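Local coordinates for type III pantothenate kinase (Campylobacter jejuni, PDB 2NRH), which probably phosphorylates pantothenate with ATP, the first step of coenzyme A biosynthesis, working as a homodimer, at the interface of chains A and B. Residues are numbered along the deposited sequence; one frame, centred on the assembly and turned at random. Chains: chain A/B, Transcriptional activator, putative, Baf family.

Contact 1: the interface of chains A and B. Residues chain A 109-112, 161; chain B 143, 149, 152-153, 156.
A:Phe110 and B:Tyr152 meet because their first torsions swing both rings into the seam between the subunits. In A:Phe110 the CG lies between the backbone N and the carbonyl carbon (chi1 59°), whereas B:Tyr152 has its CG anti to its own N (chi1 178°). The tyrosine comes in with its CD2-CE2 edge, CE2 lying over the centre of the phenylalanine face and CD2 3.4 Å from A:Phe110 CG. The two planes are neither parallel nor perpendicular, so this is an edge-onto-face meeting with a marked tilt. Two aromatic residues suit the place, since one supplies a broad flat face and the other a thin polarised rim.

On B:Tyr152, the aliphatic CB of B:Lys156 covers one ring face, centrally, and B:Pro143 CD lies toward the rim of the other, so neighbours of the same subunit steady the ring. Its phenolic OH is 2.5 Å from a water, which also lies 3.2 Å from the backbone O of A:Leu161, giving the polar tip a bridge across the boundary. The branched A:Leu161 fills the ground beside the rings, CD2 resting 3.8 Å from B:Lys156 CB and CD1 turning to the carbonyl O of B:Gly153. Lacking a side chain, B:Gly153 lets A:Leu161 and A:Leu112 come close to its backbone.

Alongside the rings, the N-H of A:Ile111 gives a nearly straight hydrogen bond (168° at H) to B:Ala149 O at 3.1 Å, approaching from above the carbonyl plane. The small methyl of B:Ala149 lets strand 109-113 settle near the helix, its CB 3.8 Å from A:Phe110 CA. A weak bond of 3.4 Å from A:Gly109 N to B:Pro143 O adds little. Strand and helix are thus fastened together between subunits, and with its twin this patch forms part of the homodimer interface.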
# COMPACT_ATOMS: atom_id res chain seq x y z
N GLY A 109 -16.91 4.37 4.18
CA GLY A 109 -15.69 4.82 3.51
C GLY A 109 -14.41 4.30 4.11
O GLY A 109 -14.39 3.75 5.23
N PHE A 110 -13.34 4.45 3.36
CA PHE A 110 -12.09 3.73 3.70
C PHE A 110 -10.90 4.62 3.42
O PHE A 110 -11.05 5.70 2.83
CB PHE A 110 -12.02 2.30 3.08
CG PHE A 110 -12.12 2.26 1.57
CD1 PHE A 110 -10.96 2.10 0.78
CD2 PHE A 110 -13.36 2.37 0.93
CE1 PHE A 110 -11.06 2.08 -0.62
CE2 PHE A 110 -13.47 2.34 -0.48
CZ PHE A 110 -12.32 2.18 -1.25
N ILE A 111 -9.73 4.23 3.92
CA ILE A 111 -8.57 5.13 3.86
C ILE A 111 -7.38 4.40 3.31
O ILE A 111 -7.13 3.22 3.65
CB ILE A 111 -8.20 5.66 5.24
CG1 ILE A 111 -9.35 6.48 5.83
CG2 ILE A 111 -6.87 6.49 5.22
CD1 ILE A 111 -9.31 6.60 7.38
N LEU A 112 -6.60 5.11 2.49
CA LEU A 112 -5.26 4.62 2.10
C LEU A 112 -4.11 5.61 2.37
O LEU A 112 -4.34 6.79 2.55
CB LEU A 112 -5.29 4.38 0.59
CG LEU A 112 -6.39 3.48 0.08
CD1 LEU A 112 -6.65 3.90 -1.38
CD2 LEU A 112 -5.90 2.03 0.24
N LEU A 161 -9.73 0.04 -6.27
CA LEU A 161 -10.54 0.25 -5.06
C LEU A 161 -11.67 1.24 -5.24
O LEU A 161 -12.78 0.99 -4.82
CB LEU A 161 -9.66 0.69 -3.87
CG LEU A 161 -9.17 -0.50 -3.03
CD1 LEU A 161 -7.87 -0.13 -2.23
CD2 LEU A 161 -10.28 -1.05 -2.15
N PRO B 143 -16.80 0.26 5.41
CA PRO B 143 -16.51 0.32 6.84
C PRO B 143 -17.14 1.50 7.58
O PRO B 143 -17.43 2.53 7.00
CB PRO B 143 -14.97 0.36 6.90
CG PRO B 143 -14.48 0.26 5.44
CD PRO B 143 -15.63 0.61 4.57
N ALA B 149 -11.75 1.12 8.42
CA ALA B 149 -11.45 1.90 7.23
C ALA B 149 -10.00 1.63 6.68
O ALA B 149 -9.79 1.55 5.45
CB ALA B 149 -11.68 3.35 7.47
N TYR B 152 -9.77 -2.30 5.62
CA TYR B 152 -10.43 -2.49 4.34
C TYR B 152 -9.53 -1.96 3.22
O TYR B 152 -9.35 -2.61 2.19
CB TYR B 152 -11.76 -1.79 4.35
CG TYR B 152 -12.55 -1.88 3.03
CD1 TYR B 152 -13.67 -2.74 2.91
CD2 TYR B 152 -12.20 -1.08 1.93
CE1 TYR B 152 -14.41 -2.78 1.70
CE2 TYR B 152 -12.93 -1.11 0.74
CZ TYR B 152 -14.03 -1.97 0.63
OH TYR B 152 -14.72 -1.96 -0.57
N GLY B 153 -8.99 -0.77 3.45
CA GLY B 153 -8.15 -0.13 2.47
C GLY B 153 -7.03 -1.09 2.08
O GLY B 153 -6.84 -1.38 0.92
N LYS B 156 -8.46 -5.06 1.04
CA LYS B 156 -9.21 -5.11 -0.21
C LYS B 156 -8.42 -4.69 -1.41
O LYS B 156 -8.67 -5.22 -2.50
CB LYS B 156 -10.53 -4.33 -0.16
CG LYS B 156 -11.61 -5.16 -0.89
CD LYS B 156 -12.66 -4.38 -1.60
CE LYS B 156 -13.70 -5.37 -2.09
NZ LYS B 156 -14.96 -4.64 -2.52
O HOH W 1 -14.07 -1.21 -2.91

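Contact 2: the interface of chains A and B. Residues chain A 94-95, 112-114, 117, 121; chain B 118, 121-122, 125, 129.
B:Ile121 packs against A:Pro113, A:Asn117 and its counterpart A:Ile121, and each of its side-chain carbons has a partner. CB lies 3.7 Å from A:Ile121 CD1. At the branch, CG2 turns to that same methyl and lies 3.8 Å from A:Pro113 CG; the isoleucine and proline side chains cross at about a right angle. The other branch, CG1, is anti to the backbone N (chi1 -161°) and reaches A:Asn117 CB at 3.6 Å; the tip, CD1, ends against the backbone O of A:Asn117. The CG2 contact with A:Ile121 CD1 is tighter than usual, and its detail is best treated with caution.

One helical turn on, B:Ile125 lays CG1 over one face of the A:Asn117 amide, above ND2 at 3.5 Å, and pushes CD1 to within 3.8 Å of A:Pro113 CA. That amide is held from its own subunit: ND2 gives a hydrogen bond of 2.9 Å to A:Ser94 O, in the carbonyl plane and on a lone pair. Asparagine suits this spot because it can spend an N-H in its amide plane on its own subunit while turning the flat face of the amide to B:Ile125 and its CB to B:Ile121. Beta-branched isoleucine offers two arms that can touch different neighbours at once, and the rigid ring of A:Pro113 gives them a fixed wall. B:Tyr122 meets A:Pro113 CD with CE1 at 3.8 Å and sets A:Leu112 CA at its ring edge.

In the fold, helix 115-125 of one subunit lies against the same helix of the other and against the end of strand 109-113, beside A:Ser94, a predicted ATP-binding residue just before strand 95-100.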
# COMPACT_ATOMS: atom_id res chain seq x y z
N SER A 94 -1.96 13.40 1.88
CA SER A 94 -1.23 12.53 2.85
C SER A 94 -1.81 11.15 2.94
O SER A 94 -1.07 10.17 2.98
CB SER A 94 -1.35 13.08 4.27
OG SER A 94 -0.79 14.35 4.29
N ALA A 95 -3.13 11.12 2.99
CA ALA A 95 -3.90 9.91 2.91
C ALA A 95 -4.90 10.07 1.76
O ALA A 95 -5.12 11.17 1.22
CB ALA A 95 -4.67 9.65 4.29
N LEU A 112 -6.60 5.11 2.49
CA LEU A 112 -5.26 4.62 2.10
C LEU A 112 -4.11 5.61 2.37
O LEU A 112 -4.34 6.79 2.55
CB LEU A 112 -5.29 4.38 0.59
CG LEU A 112 -6.39 3.48 0.08
CD1 LEU A 112 -6.65 3.90 -1.38
CD2 LEU A 112 -5.90 2.03 0.24
N PRO A 113 -2.85 5.15 2.31
CA PRO A 113 -1.80 6.17 2.37
C PRO A 113 -1.79 7.01 1.08
O PRO A 113 -2.17 6.52 0.02
CB PRO A 113 -0.50 5.37 2.47
CG PRO A 113 -0.88 3.88 2.55
CD PRO A 113 -2.32 3.77 2.18
N GLY A 114 -1.36 8.27 1.19
CA GLY A 114 -1.18 9.10 0.06
C GLY A 114 -0.01 8.56 -0.72
O GLY A 114 0.78 7.75 -0.22
N ASN A 117 3.41 8.91 0.58
CA ASN A 117 3.70 8.08 1.73
C ASN A 117 3.95 6.63 1.33
O ASN A 117 4.76 5.93 1.98
CB ASN A 117 2.64 8.26 2.79
CG ASN A 117 2.82 9.56 3.51
OD1 ASN A 117 3.90 9.83 4.03
ND2 ASN A 117 1.78 10.42 3.51
N ILE A 121 7.70 4.60 2.36
CA ILE A 121 8.01 3.21 2.75
C ILE A 121 9.06 2.56 1.84
O ILE A 121 10.01 1.92 2.29
CB ILE A 121 6.79 2.23 3.00
CG1 ILE A 121 5.50 2.69 2.33
CG2 ILE A 121 6.64 1.92 4.58
CD1 ILE A 121 4.17 2.13 2.97
N TYR B 118 2.31 -1.22 5.90
CA TYR B 118 1.07 -0.42 5.80
C TYR B 118 0.70 0.16 7.18
O TYR B 118 0.40 1.34 7.26
CB TYR B 118 -0.11 -1.28 5.33
CG TYR B 118 -0.25 -1.46 3.84
CD1 TYR B 118 -0.71 -0.41 3.01
CD2 TYR B 118 0.01 -2.70 3.23
CE1 TYR B 118 -0.87 -0.60 1.61
CE2 TYR B 118 -0.16 -2.90 1.81
CZ TYR B 118 -0.61 -1.83 1.03
OH TYR B 118 -0.80 -2.02 -0.37
N ILE B 121 3.14 3.05 8.03
CA ILE B 121 2.94 4.32 7.33
C ILE B 121 1.68 5.06 7.79
O ILE B 121 1.71 6.27 7.86
CB ILE B 121 3.12 4.27 5.77
CG1 ILE B 121 3.36 5.69 5.18
CG2 ILE B 121 1.93 3.57 5.10
CD1 ILE B 121 4.89 6.29 5.20
N TYR B 122 0.61 4.35 8.13
CA TYR B 122 -0.60 4.98 8.70
C TYR B 122 -0.24 5.79 9.96
O TYR B 122 -0.52 7.02 10.04
CB TYR B 122 -1.67 3.94 9.01
CG TYR B 122 -2.44 3.48 7.79
CD1 TYR B 122 -2.91 4.40 6.82
CD2 TYR B 122 -2.75 2.14 7.61
CE1 TYR B 122 -3.67 3.98 5.70
CE2 TYR B 122 -3.48 1.71 6.52
CZ TYR B 122 -3.93 2.64 5.55
OH TYR B 122 -4.70 2.15 4.47
N ILE B 125 1.67 8.82 9.11
CA ILE B 125 0.75 9.86 8.66
C ILE B 125 0.01 10.58 9.85
O ILE B 125 -0.02 11.80 9.95
CB ILE B 125 -0.26 9.35 7.59
CG1 ILE B 125 0.47 8.79 6.35
CG2 ILE B 125 -1.19 10.51 7.16
CD1 ILE B 125 -0.39 7.85 5.45
N LEU B 129 -4.64 7.53 12.70
CA LEU B 129 -4.58 6.31 11.89
C LEU B 129 -3.64 5.25 12.50
O LEU B 129 -3.49 4.16 11.93
CB LEU B 129 -4.21 6.65 10.44
CG LEU B 129 -4.87 7.94 9.88
CD1 LEU B 129 -4.31 8.25 8.50
CD2 LEU B 129 -6.44 7.85 9.82

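The centres of the C-alpha atoms of contact 1 and contact 2 lie about 12 Å apart, and they share A:Leu112, so strand 109-113 of one subunit runs from one into the other. Contact 1 brings in helix 146-165 of both subunits, while contact 2 uses helix 115-125 of both; the two-fold axis repeats each patch with the chains exchanged. Together they form a continuous seam suited to a homodimer. Their centres are about 14 and 12 Å from A:Asp76, the predicted proton acceptor, so dimerisation may steady the scaffold around the active site, although the structure alone does not show such coupling.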